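Local coordinates for dTDP-4-dehydrorhamnose reductase (Bacillus anthracis, PDB 3SC6), which reduces dTDP-4-dehydrorhamnose to dTDP-L-rhamnose with NADPH, the reductase step of dTDP-L-rhamnose biosynthesis in Bacillus anthracis, at residues D41-Q49 with I82-A93; G98-T106 with I198-Y207. All coordinates share one frame; numbering follows the deposited sequence. Where two conformers were deposited one is given.

Contact 1. Residues D41-Q49 with I82-A93. With NAP (NADP nicotinamide-adenine-dinucleotide phosphate), chain G.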
loop_
_atom_site.group_PDB
_atom_site.type_symbol
_atom_site.label_atom_id
_atom_site.label_comp_id
_atom_site.label_asym_id
_atom_site.label_seq_id
_atom_site.Cartn_x
_atom_site.Cartn_y
_atom_site.Cartn_z
ATOM N N ASP A 41 1.445 6.570 18.559
ATOM C CA ASP A 41 0.053 6.703 18.155
ATOM C C ASP A 41 -0.063 7.892 17.207
ATOM O O ASP A 41 0.098 9.041 17.606
ATOM C CB ASP A 41 -0.849 6.881 19.376
ATOM C CG ASP A 41 -2.315 6.971 19.010
ATOM O OD1 ASP A 41 -2.640 6.940 17.806
ATOM O OD2 ASP A 41 -3.148 7.070 19.931
ATOM N N ILE A 42 -0.348 7.589 15.948
ATOM C CA ILE A 42 -0.486 8.589 14.895
ATOM C C ILE A 42 -1.533 9.657 15.240
ATOM O O ILE A 42 -1.379 10.821 14.871
ATOM C CB ILE A 42 -0.906 7.899 13.578
ATOM C CG1 ILE A 42 -0.786 8.821 12.379
ATOM C CG2 ILE A 42 -2.307 7.340 13.689
ATOM C CD1 ILE A 42 -1.244 8.141 11.093
ATOM N N THR A 43 -2.581 9.264 15.960
ATOM C CA THR A 43 -3.650 10.192 16.342
ATOM C C THR A 43 -3.306 11.108 17.521
ATOM O O THR A 43 -4.104 11.969 17.886
ATOM C CB THR A 43 -4.946 9.437 16.682
ATOM O OG1 THR A 43 -4.731 8.584 17.810
ATOM C CG2 THR A 43 -5.406 8.609 15.493
ATOM N N ASN A 44 -2.136 10.912 18.125
ATOM C CA ASN A 44 -1.697 11.733 19.259
ATOM C C ASN A 44 -0.558 12.633 18.781
ATOM O O ASN A 44 0.604 12.230 18.761
ATOM C CB ASN A 44 -1.251 10.838 20.421
ATOM C CG ASN A 44 -0.818 11.630 21.643
ATOM O OD1 ASN A 44 -0.763 12.859 21.623
ATOM N ND2 ASN A 44 -0.506 10.919 22.715
ATOM N N ILE A 45 -0.907 13.859 18.399
ATOM C CA ILE A 45 0.069 14.822 17.895
ATOM C C ILE A 45 1.179 15.135 18.902
ATOM O O ILE A 45 2.349 15.238 18.530
ATOM C CB ILE A 45 -0.627 16.126 17.421
ATOM C CG1 ILE A 45 0.348 16.995 16.617
ATOM C CG2 ILE A 45 -1.273 16.863 18.598
ATOM C CD1 ILE A 45 -0.274 18.267 16.060
ATOM N N SER A 46 0.823 15.282 20.169
ATOM C CA SER A 46 1.821 15.578 21.183
ATOM C C SER A 46 2.889 14.486 21.187
ATOM O O SER A 46 4.075 14.773 21.335
ATOM C CB SER A 46 1.171 15.696 22.560
ATOM O OG SER A 46 0.516 14.490 22.919
ATOM N N GLN A 47 2.464 13.238 21.011
ATOM C CA GLN A 47 3.391 12.111 20.995
ATOM C C GLN A 47 4.179 12.080 19.690
ATOM O O GLN A 47 5.382 11.807 19.695
ATOM C CB GLN A 47 2.646 10.781 21.161
ATOM C CG GLN A 47 3.576 9.561 21.209
ATOM C CD GLN A 47 2.833 8.234 21.346
ATOM O OE1 GLN A 47 1.610 8.170 21.210
ATOM N NE2 GLN A 47 3.581 7.162 21.590
ATOM N N VAL A 48 3.498 12.353 18.576
ATOM C CA VAL A 48 4.143 12.351 17.268
ATOM C C VAL A 48 5.318 13.324 17.263
ATOM O O VAL A 48 6.411 12.990 16.798
ATOM C CB VAL A 48 3.161 12.721 16.136
ATOM C CG1 VAL A 48 3.877 12.724 14.796
ATOM C CG2 VAL A 48 2.004 11.748 16.101
ATOM N N GLN A 49 5.089 14.527 17.777
ATOM C CA GLN A 49 6.142 15.535 17.832
ATOM C C GLN A 49 7.284 15.111 18.762
ATOM O O GLN A 49 8.450 15.235 18.404
ATOM C CB GLN A 49 5.571 16.915 18.193
ATOM C CG GLN A 49 4.657 17.489 17.096
ATOM C CD GLN A 49 4.053 18.848 17.441
ATOM O OE1 GLN A 49 3.905 19.203 18.613
ATOM N NE2 GLN A 49 3.650 19.590 16.412
ATOM N N ILE A 82 -7.632 8.379 11.786
ATOM C CA ILE A 82 -6.391 7.662 11.509
ATOM C C ILE A 82 -5.733 8.053 10.195
ATOM O O ILE A 82 -4.603 8.508 10.190
ATOM C CB ILE A 82 -6.598 6.126 11.473
ATOM C CG1 ILE A 82 -7.120 5.608 12.813
ATOM C CG2 ILE A 82 -5.278 5.423 11.145
ATOM C CD1 ILE A 82 -6.188 5.865 13.957
ATOM N N ASN A 83 -6.448 7.870 9.088
ATOM C CA ASN A 83 -5.926 8.183 7.756
ATOM C C ASN A 83 -5.730 9.652 7.390
ATOM O O ASN A 83 -4.742 9.996 6.730
ATOM C CB ASN A 83 -6.783 7.502 6.682
ATOM C CG ASN A 83 -6.701 5.982 6.736
ATOM O OD1 ASN A 83 -5.854 5.419 7.425
ATOM N ND2 ASN A 83 -7.556 5.316 5.972
ATOM N N ALA A 84 -6.659 10.510 7.790
ATOM C CA ALA A 84 -6.557 11.933 7.477
ATOM C C ALA A 84 -5.787 12.705 8.550
ATOM O O ALA A 84 -4.655 13.150 8.319
ATOM C CB ALA A 84 -7.941 12.525 7.297
ATOM N N ILE A 85 -6.408 12.860 9.721
ATOM C CA ILE A 85 -5.794 13.577 10.834
ATOM C C ILE A 85 -4.423 13.000 11.155
ATOM O O ILE A 85 -3.486 13.734 11.455
ATOM C CB ILE A 85 -6.696 13.560 12.101
ATOM C CG1 ILE A 85 -8.057 14.198 11.796
ATOM C CG2 ILE A 85 -6.031 14.296 13.255
ATOM C CD1 ILE A 85 -7.963 15.614 11.291
ATOM N N GLY A 86 -4.305 11.683 11.076
ATOM C CA GLY A 86 -3.040 11.016 11.356
ATOM C C GLY A 86 -1.931 11.450 10.413
ATOM O O GLY A 86 -0.802 11.683 10.836
ATOM N N ALA A 87 -2.252 11.554 9.127
ATOM C CA ALA A 87 -1.272 11.970 8.130
ATOM C C ALA A 87 -0.931 13.440 8.332
ATOM O O ALA A 87 0.189 13.878 8.067
ATOM C CB ALA A 87 -1.819 11.742 6.722
ATOM N N ARG A 88 -1.908 14.202 8.806
ATOM C CA ARG A 88 -1.725 15.626 9.047
ATOM C C ARG A 88 -0.720 15.834 10.197
ATOM O O ARG A 88 0.159 16.694 10.106
ATOM C CB ARG A 88 -3.104 16.263 9.290
ATOM C CG ARG A 88 -3.171 17.776 9.503
ATOM C CD ARG A 88 -2.540 18.239 10.787
ATOM N NE ARG A 88 -3.176 17.567 11.912
ATOM C CZ ARG A 88 -4.294 17.977 12.508
ATOM N NH1 ARG A 88 -4.784 17.282 13.527
ATOM N NH2 ARG A 88 -4.930 19.066 12.087
ATOM N N ASN A 89 -0.833 15.025 11.251
ATOM C CA ASN A 89 0.069 15.111 12.410
ATOM C C ASN A 89 1.500 14.731 12.031
ATOM O O ASN A 89 2.460 15.388 12.437
ATOM C CB ASN A 89 -0.403 14.185 13.539
ATOM C CG ASN A 89 -1.775 14.553 14.073
ATOM O OD1 ASN A 89 -2.305 15.619 13.777
ATOM N ND2 ASN A 89 -2.344 13.676 14.892
ATOM N N VAL A 90 1.641 13.652 11.266
ATOM C CA VAL A 90 2.963 13.195 10.834
ATOM C C VAL A 90 3.553 14.202 9.855
ATOM O O VAL A 90 4.771 14.339 9.756
ATOM C CB VAL A 90 2.902 11.793 10.195
ATOM C CG1 VAL A 90 4.258 11.390 9.629
ATOM C CG2 VAL A 90 2.405 10.773 11.219
ATOM N N ALA A 91 2.678 14.910 9.141
ATOM C CA ALA A 91 3.107 15.916 8.178
ATOM C C ALA A 91 3.724 17.086 8.934
ATOM O O ALA A 91 4.836 17.522 8.624
ATOM C CB ALA A 91 1.940 16.376 7.339
ATOM N N VAL A 92 2.997 17.586 9.930
ATOM C CA VAL A 92 3.465 18.701 10.751
ATOM C C VAL A 92 4.852 18.399 11.324
ATOM O O VAL A 92 5.789 19.174 11.142
ATOM C CB VAL A 92 2.485 18.996 11.913
ATOM C CG1 VAL A 92 3.053 20.048 12.844
ATOM C CG2 VAL A 92 1.124 19.420 11.374
ATOM N N ALA A 93 4.977 17.260 12.002
ATOM C CA ALA A 93 6.247 16.849 12.603
ATOM C C ALA A 93 7.359 16.755 11.556
ATOM O O ALA A 93 8.482 17.204 11.792
ATOM C CB ALA A 93 6.084 15.523 13.320
HETATM P PA NAP G . -1.840 -2.966 7.695
HETATM O O1A NAP G . -3.222 -2.754 8.263
HETATM O O2A NAP G . -1.138 -4.286 7.932
HETATM O O5B NAP G . -0.872 -1.789 8.212
HETATM C C5B NAP G . -1.369 -0.645 8.901
HETATM C C4B NAP G . -0.760 -0.607 10.298
HETATM O O4B NAP G . -1.054 0.652 10.925
HETATM C C3B NAP G . -1.319 -1.708 11.198
HETATM O O3B NAP G . -0.280 -2.531 11.733
HETATM C C2B NAP G . -2.022 -0.966 12.312
HETATM O O2B NAP G . -1.893 -1.632 13.568
HETATM C C1B NAP G . -1.329 0.391 12.301
HETATM N N9A NAP G . -2.124 1.438 12.999
HETATM C C8A NAP G . -3.457 1.476 13.181
HETATM N N7A NAP G . -3.766 2.583 13.894
HETATM C C5A NAP G . -2.616 3.228 14.164
HETATM C C6A NAP G . -2.274 4.471 14.895
HETATM N N6A NAP G . -3.243 5.225 15.468
HETATM N N1A NAP G . -0.973 4.833 14.967
HETATM C C2A NAP G . -0.015 4.078 14.393
HETATM N N3A NAP G . -0.308 2.942 13.727
HETATM C C4A NAP G . -1.586 2.501 13.602
HETATM O O3 NAP G . -1.889 -2.676 6.107
HETATM P PN NAP G . -0.562 -2.436 5.209
HETATM O O1N NAP G . -0.836 -2.986 3.829
HETATM O O2N NAP G . 0.669 -2.858 5.970
HETATM O O5D NAP G . -0.509 -0.836 5.093
HETATM C C5D NAP G . 0.402 -0.202 4.196
HETATM C C4D NAP G . -0.250 1.015 3.539
HETATM O O4D NAP G . -0.634 0.703 2.191
HETATM C C3D NAP G . -1.506 1.485 4.266
HETATM O O3D NAP G . -1.394 2.872 4.598
HETATM C C2D NAP G . -2.643 1.264 3.292
HETATM O O2D NAP G . -3.581 2.338 3.372
HETATM C C1D NAP G . -1.958 1.189 1.931
HETATM N N1N NAP G . -2.651 0.317 0.969
HETATM C C2N NAP G . -2.830 -0.986 1.246
HETATM C C3N NAP G . -3.481 -1.825 0.343
HETATM C C7N NAP G . -3.669 -3.279 0.684
HETATM O O7N NAP G . -3.310 -3.680 1.783
HETATM N N7N NAP G . -4.214 -4.109 -0.203
HETATM C C4N NAP G . -3.941 -1.297 -0.860
HETATM C C5N NAP G . -3.740 0.048 -1.126
HETATM C C6N NAP G . -3.084 0.839 -0.189
HETATM P P2B NAP G . -3.144 -2.421 14.211
HETATM O O1X NAP G . -2.515 -3.176 15.356
HETATM O O2X NAP G . -4.104 -1.336 14.639
HETATM O O3X NAP G . -3.658 -3.291 13.091
#
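At the adenine end of the Rossmann-fold NADP site, the turn and first helical residues of 41-49 pack on helix 76-97, Ile42 against Gly86 and Ile45 against Asn89. The two short helical segments run 35° apart. Ile42 is the wedge: with its CG1 anti to the backbone N (chi1 -168°), CG1 and CD1 lie over the backbone of Gly86, where no side chain intervenes, and CG1 also meets Val90 CG2 at 3.9 Å. Its CG2 branch turns instead to the adenine, whose N1A accepts from Ile42 N (3.0 Å) in a nearly straight bond of 169°. Asp41 OD1 takes the adenine N6A at 3.0 Å and, as the acceptor of an Asx turn, also binds Thr43 N and OG1, which come from one face of the carboxylate. Farther along, Val48 CG1 rests on Ala93 CB. The polar link between the segments is made by Asn89, which lies across Ile45 at about a right angle. Arg88 NE and NH1 both grip Asn89 OD1, fixing which way the amide is turned, and this leaves Asn89 ND2 to donate to Ile42 O at 3.0 Å, in the plane of that carbonyl.

Contact 2. Residues G98-T106 with I198-Y207. With NAP (NADP nicotinamide-adenine-dinucleotide phosphate), chain G.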
loop_
_atom_site.group_PDB
_atom_site.type_symbol
_atom_site.label_atom_id
_atom_site.label_comp_id
_atom_site.label_asym_id
_atom_site.label_seq_id
_atom_site.Cartn_x
_atom_site.Cartn_y
_atom_site.Cartn_z
ATOM N N GLY A 98 12.192 18.716 8.982
ATOM C CA GLY A 98 12.644 18.790 7.601
ATOM C C GLY A 98 12.982 17.421 7.047
ATOM O O GLY A 98 13.954 17.261 6.308
ATOM N N ALA A 99 12.171 16.432 7.402
ATOM C CA ALA A 99 12.379 15.070 6.941
ATOM C C ALA A 99 11.586 14.810 5.670
ATOM O O ALA A 99 10.535 15.411 5.459
ATOM C CB ALA A 99 11.946 14.088 8.016
ATOM N N LYS A 100 12.100 13.935 4.810
ATOM C CA LYS A 100 11.404 13.598 3.579
ATOM C C LYS A 100 10.301 12.672 4.052
ATOM O O LYS A 100 10.561 11.759 4.834
ATOM C CB LYS A 100 12.319 12.884 2.587
ATOM C CG LYS A 100 13.522 13.702 2.149
ATOM C CD LYS A 100 14.389 12.939 1.155
ATOM C CE LYS A 100 15.570 13.776 0.702
ATOM N NZ LYS A 100 16.420 13.047 -0.273
ATOM N N LEU A 101 9.075 12.904 3.595
ATOM C CA LEU A 101 7.936 12.076 4.004
ATOM C C LEU A 101 7.374 11.182 2.900
ATOM O O LEU A 101 7.055 11.649 1.808
ATOM C CB LEU A 101 6.817 12.981 4.533
ATOM C CG LEU A 101 5.526 12.308 4.996
ATOM C CD1 LEU A 101 5.817 11.277 6.073
ATOM C CD2 LEU A 101 4.528 13.358 5.493
ATOM N N VAL A 102 7.254 9.889 3.192
ATOM C CA VAL A 102 6.712 8.943 2.224
ATOM C C VAL A 102 5.340 8.542 2.728
ATOM O O VAL A 102 5.221 7.891 3.764
ATOM C CB VAL A 102 7.592 7.695 2.047
ATOM C CG1 VAL A 102 6.941 6.736 1.082
ATOM C CG2 VAL A 102 8.963 8.084 1.553
ATOM N N TYR A 103 4.303 8.963 2.007
ATOM C CA TYR A 103 2.937 8.651 2.379
ATOM C C TYR A 103 2.371 7.606 1.430
ATOM O O TYR A 103 2.165 7.877 0.245
ATOM C CB TYR A 103 2.072 9.911 2.377
ATOM C CG TYR A 103 0.638 9.648 2.756
ATOM C CD1 TYR A 103 0.249 9.598 4.091
ATOM C CD2 TYR A 103 -0.335 9.468 1.785
ATOM C CE1 TYR A 103 -1.065 9.353 4.448
ATOM C CE2 TYR A 103 -1.657 9.232 2.134
ATOM C CZ TYR A 103 -2.012 9.175 3.466
ATOM O OH TYR A 103 -3.320 8.944 3.815
ATOM N N ILE A 104 2.128 6.409 1.963
ATOM C CA ILE A 104 1.592 5.307 1.179
ATOM C C ILE A 104 0.095 5.490 1.024
ATOM O O ILE A 104 -0.626 5.612 2.011
ATOM C CB ILE A 104 1.883 3.951 1.837
ATOM C CG1 ILE A 104 3.391 3.757 2.017
ATOM C CG2 ILE A 104 1.326 2.825 0.993
ATOM C CD1 ILE A 104 4.176 3.778 0.716
ATOM N N SER A 105 -0.366 5.518 -0.223
ATOM C CA SER A 105 -1.780 5.696 -0.506
ATOM C C SER A 105 -2.344 4.528 -1.312
ATOM O O SER A 105 -1.649 3.540 -1.557
ATOM C CB SER A 105 -2.022 7.027 -1.213
ATOM O OG SER A 105 -3.404 7.227 -1.453
ATOM N N THR A 106 -3.594 4.672 -1.748
ATOM C CA THR A 106 -4.288 3.631 -2.500
ATOM C C THR A 106 -4.951 4.048 -3.813
ATOM O O THR A 106 -5.050 5.227 -4.139
ATOM C CB THR A 106 -5.419 3.087 -1.616
ATOM O OG1 THR A 106 -6.116 2.045 -2.301
ATOM C CG2 THR A 106 -6.393 4.210 -1.255
ATOM N N ILE A 198 10.445 2.218 -3.064
ATOM C CA ILE A 198 10.432 3.215 -1.989
ATOM C C ILE A 198 11.869 3.586 -1.663
ATOM O O ILE A 198 12.222 4.759 -1.545
ATOM C CB ILE A 198 9.763 2.670 -0.703
ATOM C CG1 ILE A 198 8.287 2.357 -0.958
ATOM C CG2 ILE A 198 9.860 3.686 0.415
ATOM C CD1 ILE A 198 7.557 1.803 0.243
ATOM N N ASN A 199 12.694 2.559 -1.537
ATOM C CA ASN A 199 14.104 2.711 -1.231
ATOM C C ASN A 199 14.781 3.631 -2.264
ATOM O O ASN A 199 15.582 4.493 -1.909
ATOM C CB ASN A 199 14.766 1.320 -1.243
ATOM C CG ASN A 199 16.210 1.348 -0.810
ATOM O OD1 ASN A 199 16.653 2.272 -0.136
ATOM N ND2 ASN A 199 16.940 0.294 -1.138
ATOM N N LYS A 200 14.441 3.452 -3.538
ATOM C CA LYS A 200 15.021 4.264 -4.613
ATOM C C LYS A 200 14.580 5.726 -4.521
ATOM O O LYS A 200 15.382 6.633 -4.740
ATOM C CB LYS A 200 14.697 3.644 -5.982
ATOM C CG LYS A 200 15.285 2.223 -6.143
ATOM C CD LYS A 200 14.897 1.517 -7.453
ATOM C CE LYS A 200 15.382 2.240 -8.695
ATOM N NZ LYS A 200 16.873 2.363 -8.746
ATOM N N LEU A 201 13.316 5.952 -4.171
ATOM C CA LEU A 201 12.788 7.318 -4.042
ATOM C C LEU A 201 13.372 8.103 -2.866
ATOM O O LEU A 201 13.627 9.300 -2.992
ATOM C CB LEU A 201 11.261 7.306 -3.911
ATOM C CG LEU A 201 10.425 6.812 -5.095
ATOM C CD1 LEU A 201 8.955 6.711 -4.710
ATOM C CD2 LEU A 201 10.618 7.724 -6.310
ATOM N N ILE A 202 13.586 7.443 -1.729
ATOM C CA ILE A 202 14.135 8.138 -0.553
ATOM C C ILE A 202 15.575 8.655 -0.740
ATOM O O ILE A 202 15.983 9.581 -0.042
ATOM C CB ILE A 202 13.949 7.333 0.767
ATOM C CG1 ILE A 202 14.839 6.096 0.815
ATOM C CG2 ILE A 202 12.488 6.915 0.931
ATOM C CD1 ILE A 202 14.653 5.286 2.082
ATOM N N HIS A 203 16.342 8.069 -1.666
ATOM C CA HIS A 203 17.725 8.534 -1.920
ATOM C C HIS A 203 17.764 9.782 -2.800
ATOM O O HIS A 203 18.831 10.331 -3.046
ATOM C CB HIS A 203 18.594 7.460 -2.587
ATOM C CG HIS A 203 18.923 6.299 -1.706
ATOM N ND1 HIS A 203 18.106 5.198 -1.574
ATOM C CD2 HIS A 203 20.012 6.054 -0.939
ATOM C CE1 HIS A 203 18.665 4.335 -0.745
ATOM N NE2 HIS A 203 19.824 4.829 -0.348
ATOM N N THR A 204 16.604 10.222 -3.272
ATOM C CA THR A 204 16.521 11.401 -4.122
ATOM C C THR A 204 15.542 12.405 -3.538
ATOM O O THR A 204 14.982 12.188 -2.464
ATOM C CB THR A 204 16.025 11.033 -5.528
ATOM O OG1 THR A 204 14.694 10.502 -5.448
ATOM C CG2 THR A 204 16.947 10.013 -6.169
ATOM N N SER A 205 15.347 13.511 -4.251
ATOM C CA SER A 205 14.428 14.557 -3.819
ATOM C C SER A 205 13.419 14.853 -4.928
ATOM O O SER A 205 12.915 15.967 -5.042
ATOM C CB SER A 205 15.189 15.822 -3.431
ATOM O OG SER A 205 15.952 16.310 -4.515
ATOM N N LEU A 206 13.133 13.835 -5.738
ATOM C CA LEU A 206 12.185 13.941 -6.846
ATOM C C LEU A 206 10.807 13.815 -6.208
ATOM O O LEU A 206 10.083 12.857 -6.463
ATOM C CB LEU A 206 12.410 12.771 -7.814
ATOM C CG LEU A 206 13.826 12.591 -8.388
ATOM C CD1 LEU A 206 13.932 11.318 -9.197
ATOM C CD2 LEU A 206 14.269 13.786 -9.211
ATOM N N TYR A 207 10.434 14.799 -5.398
ATOM C CA TYR A 207 9.152 14.767 -4.699
ATOM C C TYR A 207 7.955 14.785 -5.638
ATOM O O TYR A 207 8.052 15.222 -6.774
ATOM C CB TYR A 207 9.036 15.942 -3.727
ATOM C CG TYR A 207 10.246 16.120 -2.833
ATOM C CD1 TYR A 207 10.562 15.193 -1.857
ATOM C CD2 TYR A 207 10.997 17.281 -2.895
ATOM C CE1 TYR A 207 11.658 15.371 -1.036
ATOM C CE2 TYR A 207 12.079 17.475 -2.066
ATOM C CZ TYR A 207 12.407 16.519 -1.141
ATOM O OH TYR A 207 13.487 16.716 -0.314
HETATM P PA NAP G . -1.840 -2.966 7.695
HETATM O O1A NAP G . -3.222 -2.754 8.263
HETATM O O2A NAP G . -1.138 -4.286 7.932
HETATM O O5B NAP G . -0.872 -1.789 8.212
HETATM C C5B NAP G . -1.369 -0.645 8.901
HETATM C C4B NAP G . -0.760 -0.607 10.298
HETATM O O4B NAP G . -1.054 0.652 10.925
HETATM C C3B NAP G . -1.319 -1.708 11.198
HETATM O O3B NAP G . -0.280 -2.531 11.733
HETATM C C2B NAP G . -2.022 -0.966 12.312
HETATM O O2B NAP G . -1.893 -1.632 13.568
HETATM C C1B NAP G . -1.329 0.391 12.301
HETATM N N9A NAP G . -2.124 1.438 12.999
HETATM C C8A NAP G . -3.457 1.476 13.181
HETATM N N7A NAP G . -3.766 2.583 13.894
HETATM C C5A NAP G . -2.616 3.228 14.164
HETATM C C6A NAP G . -2.274 4.471 14.895
HETATM N N6A NAP G . -3.243 5.225 15.468
HETATM N N1A NAP G . -0.973 4.833 14.967
HETATM C C2A NAP G . -0.015 4.078 14.393
HETATM N N3A NAP G . -0.308 2.942 13.727
HETATM C C4A NAP G . -1.586 2.501 13.602
HETATM O O3 NAP G . -1.889 -2.676 6.107
HETATM P PN NAP G . -0.562 -2.436 5.209
HETATM O O1N NAP G . -0.836 -2.986 3.829
HETATM O O2N NAP G . 0.669 -2.858 5.970
HETATM O O5D NAP G . -0.509 -0.836 5.093
HETATM C C5D NAP G . 0.402 -0.202 4.196
HETATM C C4D NAP G . -0.250 1.015 3.539
HETATM O O4D NAP G . -0.634 0.703 2.191
HETATM C C3D NAP G . -1.506 1.485 4.266
HETATM O O3D NAP G . -1.394 2.872 4.598
HETATM C C2D NAP G . -2.643 1.264 3.292
HETATM O O2D NAP G . -3.581 2.338 3.372
HETATM C C1D NAP G . -1.958 1.189 1.931
HETATM N N1N NAP G . -2.651 0.317 0.969
HETATM C C2N NAP G . -2.830 -0.986 1.246
HETATM C C3N NAP G . -3.481 -1.825 0.343
HETATM C C7N NAP G . -3.669 -3.279 0.684
HETATM O O7N NAP G . -3.310 -3.680 1.783
HETATM N N7N NAP G . -4.214 -4.109 -0.203
HETATM C C4N NAP G . -3.941 -1.297 -0.860
HETATM C C5N NAP G . -3.740 0.048 -1.126
HETATM C C6N NAP G . -3.084 0.839 -0.189
HETATM P P2B NAP G . -3.144 -2.421 14.211
HETATM O O1X NAP G . -2.515 -3.176 15.356
HETATM O O2X NAP G . -4.104 -1.336 14.639
HETATM O O3X NAP G . -3.658 -3.291 13.091
HETATM O O HOH W 1 19.206 12.193 -1.471
#
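Lys100, at the start of strand 100-106, carries the polar half of this contact. Its side chain is fully extended beyond CG and runs out to the turn that follows helix 191-202, where NZ donates to Thr204 O at 2.8 Å. The ammonium approaches from above the plane of that carbonyl, 66° out of it, and not along a lone pair. A water weakly bonded to Lys100 NZ also lies by His203 O, leaving Thr204 O as the direct partner of the lysine in this turn. The turn has its own bracing: Leu201 O receives both Thr204 N and Thr204 OG1, while His203 ND1 donates to Asn199 O and its NE2 is bonded to Glu29.

The aliphatic part of the same lysine meets Tyr207, with Lys100 CG at the edge of the ring and Lys100 CE 3.7 Å from Tyr207 OH. The Tyr207 ring also meets that of Phe149, the planes about 50° apart.

Apolar packing takes over toward the middle of the strand. Val102 CG2 touches Ile202 CG2 at 3.8 Å; Ile104 CD1 touches Ile198 CD1 at 3.9 Å. In each of these pairs the two side chains are roughly perpendicular. In Ile104 the branches divide the work: CG2, anti to the backbone N, faces the NADP ribose oxygen O4D, and CD1 goes to the helix. Thr106 CB and OG1 lie beside the nicotinamide at C5N and C6N.

A helix laid nearly antiparallel (153°) over a central parallel strand, whose C-terminal end meets the dinucleotide, is the layered alpha/beta packing of the Rossmann fold.

Along the chain the two contacts follow one another without overlap, their centres about 18 Å apart. Helix 76-97 of contact 1 leads through a Schellman motif at Gly98 straight into strand 100-106 of contact 2, and the two also touch: Ala87 and Val90 pack on Tyr103 and Leu101, the strand residues that face away from helix 191-202. The sheet around strand 100-106 is thus sandwiched, with helix 76-97 on one face and helix 191-202 on the other. This helix-strand unit of the Rossmann fold lines the NADP site at both ends, Ile82 by the adenine and Ile104 to Thr106 by the nicotinamide end, while the adenine bonds come from Asp41 and Ile42.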